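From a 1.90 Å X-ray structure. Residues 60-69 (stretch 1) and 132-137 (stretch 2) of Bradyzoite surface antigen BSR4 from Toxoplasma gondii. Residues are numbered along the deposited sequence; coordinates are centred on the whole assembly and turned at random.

Stretch 1 60-69: NIEQNVCDPK
Stretch 2 132-137: KAFVVG

Stretch 2 is extended throughout, residues 132-137 forming a strand. Stretch 1 begins as a turn, in which Asn60 O accepts hydrogen bonds from Gln63 N (3.0 Å) and Asn64 N (2.9 Å), and then becomes a short strand that includes residues 65-67. The two strands run in broadly opposite directions, their N-to-C axes 128° apart and approaching to 4.6 Å.

One antiparallel bridge fixes the register. Cys66 (phi/psi -97/134) faces Val135 (-134/138) with their CA atoms 4.9 Å apart, and the hydrogen bonds run both ways: Cys66 N to Val135 O, 2.9 Å, and Val135 N to Cys66 O, also 2.9 Å. Val65 thus lies near Val136 and Asp67 near Phe134, with CA-CA distances of 5.9 and 5.1 Å.

Apolar contacts fill in around this bridge. Val65 (chi1 m) points toward stretch 2; its CG2 lies 3.7 Å from Phe134 CB and its CG1 3.9 Å from Val136 CG1 (Val136 also m). Val65 CG1 also sits over a face of the Phe134 ring, 4.2 Å from the centroid, a CH-pi contact; Phe134 is in the p rotamer with chi2 82°. A branched valine suits this site: both methyls pack on Phe134, and CG1 also reaches Val136 CG1. The longer Ile61 (t, t) reaches from the turn to place CD1 3.8 Å from Val136 CB. Within the bridge pair, Cys66 CB (chi1 m) is 4.1 Å from Val135 CB, while Pro68 CG packs 3.7 Å from Val135 CG2 (chi1 t), offering a compact apolar surface.

Polar links lie where the strand of stretch 1 gives way to loop. Asp67 (chi1 t) points away from stretch 2, yet a water bridges the gap, donating to Asp67 OD1 and to Ala133 O, each 2.7 Å from the water oxygen. The same carboxylate oxygen, Asp67 OD1, accepts Lys69 N at 2.9 Å, a hydrogen bond that spans Pro68.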

ATOM      1  N   ASN A  60     -20.992 -10.324   5.786  1.00 37.21           N
ATOM      2  CA  ASN A  60     -20.928 -10.310   4.333  1.00 36.33           C
ATOM      3  C   ASN A  60     -19.514 -10.049   3.812  1.00 35.75           C
ATOM      4  O   ASN A  60     -19.121  -8.894   3.622  1.00 34.94           O
ATOM      5  CB  ASN A  60     -21.900  -9.276   3.772  1.00 37.04           C
ATOM      6  CG  ASN A  60     -22.054  -9.387   2.269  1.00 36.11           C
ATOM      7  OD1 ASN A  60     -21.323 -10.115   1.607  1.00 38.76           O
ATOM      8  ND2 ASN A  60     -22.998  -8.650   1.720  1.00 41.62           N
ATOM      9  N   ILE A  61     -18.764 -11.125   3.592  1.00 36.21           N
ATOM     10  CA  ILE A  61     -17.367 -11.076   3.112  1.00 35.66           C
ATOM     11  C   ILE A  61     -17.259 -10.433   1.698  1.00 36.41           C
ATOM     12  O   ILE A  61     -16.193  -9.941   1.270  1.00 35.47           O
ATOM     13  CB  ILE A  61     -16.789 -12.531   3.120  1.00 35.37           C
ATOM     14  CG1 ILE A  61     -15.265 -12.570   3.075  1.00 34.29           C
ATOM     15  CG2 ILE A  61     -17.361 -13.377   1.996  1.00 35.26           C
ATOM     16  CD1 ILE A  61     -14.703 -13.911   3.514  1.00 36.52           C
ATOM     17  N   GLU A  62     -18.364 -10.467   0.965  1.00 35.78           N
ATOM     18  CA  GLU A  62     -18.399  -9.895  -0.381  1.00 37.55           C
ATOM     19  C   GLU A  62     -18.507  -8.377  -0.379  1.00 36.93           C
ATOM     20  O   GLU A  62     -18.434  -7.739  -1.443  1.00 36.40           O
ATOM     21  CB  GLU A  62     -19.554 -10.503  -1.181  1.00 38.04           C
ATOM     22  CG  GLU A  62     -19.267 -11.839  -1.720  1.00 41.81           C
ATOM     23  CD  GLU A  62     -20.123 -12.150  -2.928  1.00 46.22           C
ATOM     24  OE1 GLU A  62     -19.565 -12.189  -4.069  1.00 48.57           O
ATOM     25  OE2 GLU A  62     -21.353 -12.352  -2.735  1.00 46.34           O
ATOM     26  N   GLN A  63     -18.684  -7.809   0.806  1.00 37.42           N
ATOM     27  CA  GLN A  63     -18.805  -6.377   0.979  1.00 38.82           C
ATOM     28  C   GLN A  63     -17.761  -5.822   1.916  1.00 37.54           C
ATOM     29  O   GLN A  63     -17.245  -4.734   1.674  1.00 38.33           O
ATOM     30  CB  GLN A  63     -20.206  -5.974   1.462  1.00 38.97           C
ATOM     31  CG  GLN A  63     -21.278  -6.101   0.369  1.00 41.88           C
ATOM     32  CD  GLN A  63     -22.612  -5.401   0.726  1.00 43.98           C
ATOM     33  OE1 GLN A  63     -22.737  -4.714   1.771  1.00 49.85           O
ATOM     34  NE2 GLN A  63     -23.611  -5.563  -0.157  1.00 49.54           N
ATOM     35  N   ASN A  64     -17.446  -6.567   2.970  1.00 36.55           N
ATOM     36  CA  ASN A  64     -16.603  -6.060   4.034  1.00 36.80           C
ATOM     37  C   ASN A  64     -15.478  -7.038   4.421  1.00 35.72           C
ATOM     38  O   ASN A  64     -15.563  -8.230   4.142  1.00 35.33           O
ATOM     39  CB  ASN A  64     -17.455  -5.747   5.285  1.00 37.37           C
ATOM     40  CG  ASN A  64     -18.464  -4.632   5.054  1.00 39.10           C
ATOM     41  OD1 ASN A  64     -18.100  -3.466   4.875  1.00 43.10           O
ATOM     42  ND2 ASN A  64     -19.736  -4.988   5.052  1.00 38.09           N
ATOM     43  N   VAL A  65     -14.421  -6.491   5.016  1.00 34.66           N
ATOM     44  CA  VAL A  65     -13.408  -7.273   5.758  1.00 34.27           C
ATOM     45  C   VAL A  65     -13.278  -6.661   7.165  1.00 33.89           C
ATOM     46  O   VAL A  65     -13.904  -5.643   7.442  1.00 35.02           O
ATOM     47  CB  VAL A  65     -12.017  -7.325   5.007  1.00 33.54           C
ATOM     48  CG1 VAL A  65     -12.151  -7.963   3.618  1.00 33.38           C
ATOM     49  CG2 VAL A  65     -11.411  -5.933   4.890  1.00 31.40           C
ATOM     50  N   CYS A  66     -12.533  -7.295   8.062  1.00 34.36           N
ATOM     51  CA  CYS A  66     -12.274  -6.738   9.375  1.00 35.28           C
ATOM     52  C   CYS A  66     -10.937  -6.023   9.427  1.00 36.05           C
ATOM     53  O   CYS A  66      -9.934  -6.542   8.946  1.00 35.03           O
ATOM     54  CB  CYS A  66     -12.323  -7.826  10.458  1.00 36.43           C
ATOM     55  SG  CYS A  66     -13.843  -8.755  10.368  1.00 38.48           S
ATOM     56  N   ASP A  67     -10.933  -4.834  10.015  1.00 36.19           N
ATOM     57  CA  ASP A  67      -9.690  -4.116  10.322  1.00 39.07           C
ATOM     58  C   ASP A  67      -9.375  -4.301  11.812  1.00 40.04           C
ATOM     59  O   ASP A  67     -10.015  -3.670  12.661  1.00 39.48           O
ATOM     60  CB  ASP A  67      -9.851  -2.615  10.042  1.00 38.54           C
ATOM     61  CG  ASP A  67      -8.534  -1.840  10.172  1.00 38.22           C
ATOM     62  OD1 ASP A  67      -7.532  -2.369  10.707  1.00 36.14           O
ATOM     63  OD2 ASP A  67      -8.506  -0.694   9.706  1.00 40.26           O
ATOM     64  N   PRO A  68      -8.377  -5.135  12.152  1.00 42.06           N
ATOM     65  CA  PRO A  68      -8.180  -5.263  13.601  1.00 44.06           C
ATOM     66  C   PRO A  68      -7.710  -3.985  14.313  1.00 46.66           C
ATOM     67  O   PRO A  68      -7.676  -3.953  15.548  1.00 47.73           O
ATOM     68  CB  PRO A  68      -7.133  -6.388  13.724  1.00 43.94           C
ATOM     69  CG  PRO A  68      -7.141  -7.065  12.410  1.00 43.68           C
ATOM     70  CD  PRO A  68      -7.438  -5.987  11.403  1.00 41.90           C
ATOM     71  N   LYS A  69      -7.371  -2.944  13.556  1.00 48.76           N
ATOM     72  CA  LYS A  69      -6.842  -1.699  14.131  1.00 50.57           C
ATOM     73  C   LYS A  69      -7.968  -0.742  14.468  1.00 52.31           C
ATOM     74  O   LYS A  69      -7.813   0.102  15.337  1.00 52.25           O
ATOM     75  CB  LYS A  69      -5.874  -1.001  13.166  1.00 50.19           C
ATOM     76  CG  LYS A  69      -4.653  -1.808  12.809  1.00 51.34           C
ATOM     77  CD  LYS A  69      -3.503  -0.890  12.416  1.00 54.85           C
ATOM     78  CE  LYS A  69      -2.351  -1.691  11.833  1.00 55.02           C
ATOM     79  NZ  LYS A  69      -1.051  -1.423  12.503  1.00 57.24           N
ATOM     80  N   LYS A 132      -0.666  -3.167   4.720  1.00 30.17           N
ATOM     81  CA  LYS A 132      -1.980  -3.355   5.309  1.00 30.01           C
ATOM     82  C   LYS A 132      -2.211  -4.797   5.752  1.00 29.28           C
ATOM     83  O   LYS A 132      -1.610  -5.748   5.232  1.00 29.66           O
ATOM     84  CB  LYS A 132      -3.102  -2.958   4.327  1.00 29.76           C
ATOM     85  CG  LYS A 132      -2.994  -1.545   3.721  1.00 31.74           C
ATOM     86  CD  LYS A 132      -3.301  -0.458   4.766  1.00 32.15           C
ATOM     87  CE  LYS A 132      -3.114   0.919   4.124  1.00 33.45           C
ATOM     88  NZ  LYS A 132      -3.402   1.964   5.148  1.00 36.71           N
ATOM     89  N   ALA A 133      -3.152  -4.952   6.671  1.00 28.68           N
ATOM     90  CA  ALA A 133      -3.649  -6.256   7.083  1.00 28.48           C
ATOM     91  C   ALA A 133      -5.156  -6.203   7.319  1.00 28.14           C
ATOM     92  O   ALA A 133      -5.700  -5.196   7.816  1.00 29.41           O
ATOM     93  CB  ALA A 133      -2.926  -6.709   8.363  1.00 27.67           C
ATOM     94  N   PHE A 134      -5.829  -7.299   7.021  1.00 27.75           N
ATOM     95  CA  PHE A 134      -7.236  -7.441   7.403  1.00 27.56           C
ATOM     96  C   PHE A 134      -7.462  -8.859   7.854  1.00 27.61           C
ATOM     97  O   PHE A 134      -6.541  -9.696   7.771  1.00 27.12           O
ATOM     98  CB  PHE A 134      -8.180  -7.046   6.231  1.00 27.34           C
ATOM     99  CG  PHE A 134      -8.120  -7.983   5.018  1.00 27.47           C
ATOM    100  CD1 PHE A 134      -8.846  -9.195   5.018  1.00 26.05           C
ATOM    101  CD2 PHE A 134      -7.371  -7.638   3.891  1.00 25.28           C
ATOM    102  CE1 PHE A 134      -8.818 -10.040   3.959  1.00 25.12           C
ATOM    103  CE2 PHE A 134      -7.354  -8.501   2.750  1.00 25.63           C
ATOM    104  CZ  PHE A 134      -8.094  -9.694   2.806  1.00 22.42           C
ATOM    105  N   VAL A 135      -8.678  -9.111   8.337  1.00 27.46           N
ATOM    106  CA  VAL A 135      -9.077 -10.403   8.914  1.00 27.23           C
ATOM    107  C   VAL A 135     -10.459 -10.772   8.300  1.00 28.33           C
ATOM    108  O   VAL A 135     -11.352  -9.916   8.115  1.00 28.44           O
ATOM    109  CB  VAL A 135      -9.125 -10.359  10.514  1.00 27.36           C
ATOM    110  CG1 VAL A 135      -9.986 -11.478  11.096  1.00 28.43           C
ATOM    111  CG2 VAL A 135      -7.728 -10.460  11.136  1.00 27.20           C
ATOM    112  N   VAL A 136     -10.592 -12.040   7.962  1.00 28.11           N
ATOM    113  CA  VAL A 136     -11.855 -12.668   7.576  1.00 28.28           C
ATOM    114  C   VAL A 136     -11.843 -14.010   8.337  1.00 28.82           C
ATOM    115  O   VAL A 136     -10.811 -14.437   8.879  1.00 29.10           O
ATOM    116  CB  VAL A 136     -12.017 -12.857   5.998  1.00 27.34           C
ATOM    117  CG1 VAL A 136     -12.123 -11.491   5.225  1.00 24.54           C
ATOM    118  CG2 VAL A 136     -10.836 -13.720   5.394  1.00 26.61           C
ATOM    119  N   GLY A 137     -12.983 -14.672   8.393  1.00 29.67           N
ATOM    120  CA  GLY A 137     -13.051 -15.911   9.137  1.00 31.49           C
ATOM    121  C   GLY A 137     -14.330 -16.650   8.815  1.00 32.73           C
ATOM    122  O   GLY A 137     -15.181 -16.132   8.100  1.00 33.42           O
TER
HETATM  123  O   HOH W   1      -5.226  -3.636   9.989  1.00 35.28           O